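Local coordinates for Spermidine/putrescine ABC transporter, periplasmic binding protein (Treponema pallidum, PDB 2V84), which probably binds polyamines such as spermidine and putrescine in the periplasm as the receptor component of an ABC transporter, at residues A[283-288]-A[296-301]. Sequence-based numbering, arbitrary orientation.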
ATOM      1  N   ALA A 283      -8.306   8.261  18.398  1.00 32.62           N
ATOM      2  CA  ALA A 283      -8.551   6.923  18.939  1.00 32.39           C
ATOM      3  C   ALA A 283      -9.004   5.933  17.877  1.00 31.93           C
ATOM      4  O   ALA A 283      -8.653   4.745  17.935  1.00 31.89           O
ATOM      5  CB  ALA A 283      -9.563   6.979  20.082  1.00 32.27           C
ATOM      6  N   HIS A 284      -9.772   6.433  16.910  0.50 32.00           N
ATOM      7  CA  HIS A 284     -10.320   5.620  15.830  0.50 31.58           C
ATOM      8  C   HIS A 284      -9.291   5.331  14.747  0.50 31.43           C
ATOM      9  O   HIS A 284      -9.321   4.266  14.125  0.50 31.04           O
ATOM     10  CB  HIS A 284     -11.556   6.297  15.246  0.50 31.80           C
ATOM     11  CG  HIS A 284     -12.709   6.347  16.199  0.50 32.33           C
ATOM     12  ND1 HIS A 284     -12.866   7.356  17.127  0.50 33.06           N
ATOM     13  CD2 HIS A 284     -13.746   5.500  16.388  0.50 32.95           C
ATOM     14  CE1 HIS A 284     -13.961   7.137  17.832  0.50 33.47           C
ATOM     15  NE2 HIS A 284     -14.518   6.020  17.398  0.50 33.02           N
ATOM     16  N   TYR A 285      -8.390   6.287  14.525  1.00 30.89           N
ATOM     17  CA  TYR A 285      -7.228   6.065  13.669  1.00 31.16           C
ATOM     18  C   TYR A 285      -6.250   5.091  14.317  1.00 31.68           C
ATOM     19  O   TYR A 285      -5.733   4.187  13.654  1.00 32.38           O
ATOM     20  CB  TYR A 285      -6.514   7.360  13.284  1.00 30.28           C
ATOM     21  CG  TYR A 285      -5.641   7.113  12.074  1.00 29.86           C
ATOM     22  CD1 TYR A 285      -6.206   6.977  10.807  1.00 27.84           C
ATOM     23  CD2 TYR A 285      -4.268   6.974  12.202  1.00 29.33           C
ATOM     24  CE1 TYR A 285      -5.433   6.733   9.697  1.00 26.78           C
ATOM     25  CE2 TYR A 285      -3.471   6.718  11.094  1.00 30.22           C
ATOM     26  CZ  TYR A 285      -4.061   6.586   9.850  1.00 27.75           C
ATOM     27  OH  TYR A 285      -3.287   6.329   8.742  1.00 28.09           O
ATOM     28  N   ALA A 286      -6.029   5.246  15.618  1.00 32.10           N
ATOM     29  CA  ALA A 286      -5.169   4.320  16.345  1.00 32.09           C
ATOM     30  C   ALA A 286      -5.728   2.900  16.321  1.00 32.54           C
ATOM     31  O   ALA A 286      -4.971   1.955  16.172  1.00 32.78           O
ATOM     32  CB  ALA A 286      -4.945   4.781  17.745  1.00 32.32           C
ATOM     33  N   GLU A 287      -7.049   2.752  16.443  1.00 32.77           N
ATOM     34  CA  GLU A 287      -7.681   1.432  16.316  1.00 33.01           C
ATOM     35  C   GLU A 287      -7.472   0.820  14.927  1.00 32.74           C
ATOM     36  O   GLU A 287      -7.298  -0.402  14.794  1.00 32.35           O
ATOM     37  CB  GLU A 287      -9.175   1.490  16.689  1.00 32.84           C
ATOM     38  CG  GLU A 287      -9.966   0.207  16.394  1.00 32.87           C
ATOM     39  CD  GLU A 287     -11.436   0.320  16.760  1.00 33.39           C
ATOM     40  OE1 GLU A 287     -11.748   1.042  17.716  1.00 32.33           O
ATOM     41  OE2 GLU A 287     -12.286  -0.315  16.100  1.00 35.27           O
ATOM     42  N   PHE A 288      -7.477   1.670  13.898  1.00 32.84           N
ATOM     43  CA  PHE A 288      -7.145   1.256  12.541  1.00 32.19           C
ATOM     44  C   PHE A 288      -5.708   0.729  12.465  1.00 32.85           C
ATOM     45  O   PHE A 288      -5.470  -0.363  11.943  1.00 33.48           O
ATOM     46  CB  PHE A 288      -7.348   2.411  11.552  1.00 32.08           C
ATOM     47  CG  PHE A 288      -6.626   2.220  10.233  1.00 30.95           C
ATOM     48  CD1 PHE A 288      -6.971   1.183   9.364  1.00 29.59           C
ATOM     49  CD2 PHE A 288      -5.596   3.079   9.866  1.00 31.90           C
ATOM     50  CE1 PHE A 288      -6.304   1.001   8.170  1.00 28.33           C
ATOM     51  CE2 PHE A 288      -4.918   2.901   8.656  1.00 29.45           C
ATOM     52  CZ  PHE A 288      -5.274   1.861   7.811  1.00 29.20           C
ATOM     53  N   SER A 296       2.150   5.038  13.130  1.00 32.01           N
ATOM     54  CA  SER A 296       1.382   6.208  12.769  1.00 32.13           C
ATOM     55  C   SER A 296       2.182   7.075  11.798  1.00 31.77           C
ATOM     56  O   SER A 296       2.708   8.118  12.167  1.00 33.16           O
ATOM     57  CB  SER A 296       0.962   7.001  14.022  1.00 31.67           C
ATOM     58  OG  SER A 296      -0.041   7.962  13.718  1.00 32.47           O
ATOM     59  N   THR A 297       2.258   6.636  10.550  1.00 31.63           N
ATOM     60  CA  THR A 297       2.992   7.365   9.505  1.00 30.75           C
ATOM     61  C   THR A 297       2.385   8.709   9.106  1.00 30.87           C
ATOM     62  O   THR A 297       3.116   9.614   8.722  1.00 29.41           O
ATOM     63  CB  THR A 297       3.166   6.499   8.248  1.00 31.49           C
ATOM     64  OG1 THR A 297       1.896   5.955   7.876  1.00 30.08           O
ATOM     65  CG2 THR A 297       4.117   5.360   8.540  1.00 31.57           C
ATOM     66  N   ILE A 298       1.054   8.854   9.200  1.00 29.80           N
ATOM     67  CA  ILE A 298       0.411  10.077   8.687  1.00 28.77           C
ATOM     68  C   ILE A 298      -0.223  10.964   9.748  1.00 29.16           C
ATOM     69  O   ILE A 298      -0.580  12.109   9.466  1.00 28.85           O
ATOM     70  CB  ILE A 298      -0.694   9.795   7.593  1.00 28.61           C
ATOM     71  CG1 ILE A 298      -1.976   9.214   8.210  1.00 28.97           C
ATOM     72  CG2 ILE A 298      -0.154   8.919   6.469  1.00 26.19           C
ATOM     73  CD1 ILE A 298      -3.156   9.201   7.265  1.00 27.99           C
ATOM     74  N   HIS A 299      -0.369  10.436  10.956  1.00 29.95           N
ATOM     75  CA  HIS A 299      -1.277  11.023  11.946  1.00 30.89           C
ATOM     76  C   HIS A 299      -0.482  11.475  13.149  1.00 31.74           C
ATOM     77  O   HIS A 299       0.227  10.666  13.782  1.00 32.19           O
ATOM     78  CB  HIS A 299      -2.323   9.976  12.362  1.00 30.47           C
ATOM     79  CG  HIS A 299      -3.554  10.548  13.000  1.00 30.12           C
ATOM     80  ND1 HIS A 299      -3.574  11.036  14.292  1.00 27.41           N
ATOM     81  CD2 HIS A 299      -4.826  10.669  12.537  1.00 28.00           C
ATOM     82  CE1 HIS A 299      -4.793  11.443  14.590  1.00 27.69           C
ATOM     83  NE2 HIS A 299      -5.570  11.234  13.542  1.00 26.77           N
ATOM     84  N   ARG A 300      -0.600  12.753  13.495  1.00 32.31           N
ATOM     85  CA  ARG A 300       0.235  13.270  14.588  1.00 33.18           C
ATOM     86  C   ARG A 300      -0.203  12.977  16.015  1.00 32.55           C
ATOM     87  O   ARG A 300       0.565  13.206  16.941  1.00 32.79           O
ATOM     88  CB  ARG A 300       0.721  14.715  14.371  1.00 33.42           C
ATOM     89  CG  ARG A 300      -0.193  15.635  13.657  1.00 35.27           C
ATOM     90  CD  ARG A 300       0.423  17.011  13.562  1.00 39.54           C
ATOM     91  NE  ARG A 300      -0.570  18.033  13.877  1.00 42.78           N
ATOM     92  CZ  ARG A 300      -0.729  18.593  15.071  1.00 44.06           C
ATOM     93  NH1 ARG A 300       0.053  18.251  16.086  1.00 46.01           N
ATOM     94  NH2 ARG A 300      -1.674  19.501  15.249  1.00 44.41           N
ATOM     95  N   GLU A 301      -1.397  12.415  16.191  1.00 32.46           N
ATOM     96  CA  GLU A 301      -1.896  12.085  17.522  1.00 32.48           C
ATOM     97  C   GLU A 301      -1.963  10.587  17.761  1.00 32.72           C
ATOM     98  O   GLU A 301      -1.749  10.135  18.883  1.00 32.83           O
ATOM     99  CB  GLU A 301      -3.293  12.684  17.741  1.00 33.14           C
ATOM    100  CG  GLU A 301      -3.333  14.203  17.693  1.00 33.32           C
ATOM    101  CD  GLU A 301      -2.476  14.829  18.753  1.00 34.25           C
ATOM    102  OE1 GLU A 301      -2.862  14.721  19.941  1.00 33.50           O
ATOM    103  OE2 GLU A 301      -1.425  15.428  18.403  1.00 34.51           O
TER
HETATM  104  O   HOH W   1      -0.581   6.390   9.408  1.00 23.06           O
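A helix followed by a loop that turns back to pack against it makes this buried contact: Tyr-285, on helix 282-292, meets Ile-298 and His-299 of the irregular segment 296-301. Nearly all of the helix's share comes from Tyr-285. Its CG lies anti to the backbone N (chi1 -161°), which carries the ring out toward the loop. The Tyr-285 and His-299 rings are nearly parallel, 13° between planes, but with centroids 4.9 Å apart they are slid past one another and scarcely overlap. The closest approaches fall at the CB ends of the two side chains: Tyr-285 CD2 is 3.6 Å from His-299 CB, and Tyr-285 CB makes an off-centre CH-pi approach to the imidazole. Ile-298 crosses the phenol at about a right angle, its CG1 3.7 Å from Tyr-285 CZ. Phe-288 CD2 lies over one face of the tyrosine ring.

Polar ends are tied by water and backbone. One water donates to Tyr-285 OH (2.8 Å) and to Thr-297 OG1 and accepts from Ile-298 N (3.0 Å), bridging helix and loop, while Tyr-285 OH also bonds Tyr-127 O on strand 125-137. His-299 is gripped at both nitrogens, ND1 accepting from Glu-301 N (3.2 Å, 153° at the hydrogen) and NE2 bonding Leu-280 O. Lying away from the predicted spermidine site, this is local helix-loop core packing against strand 125-137 within a solute-binding protein fold.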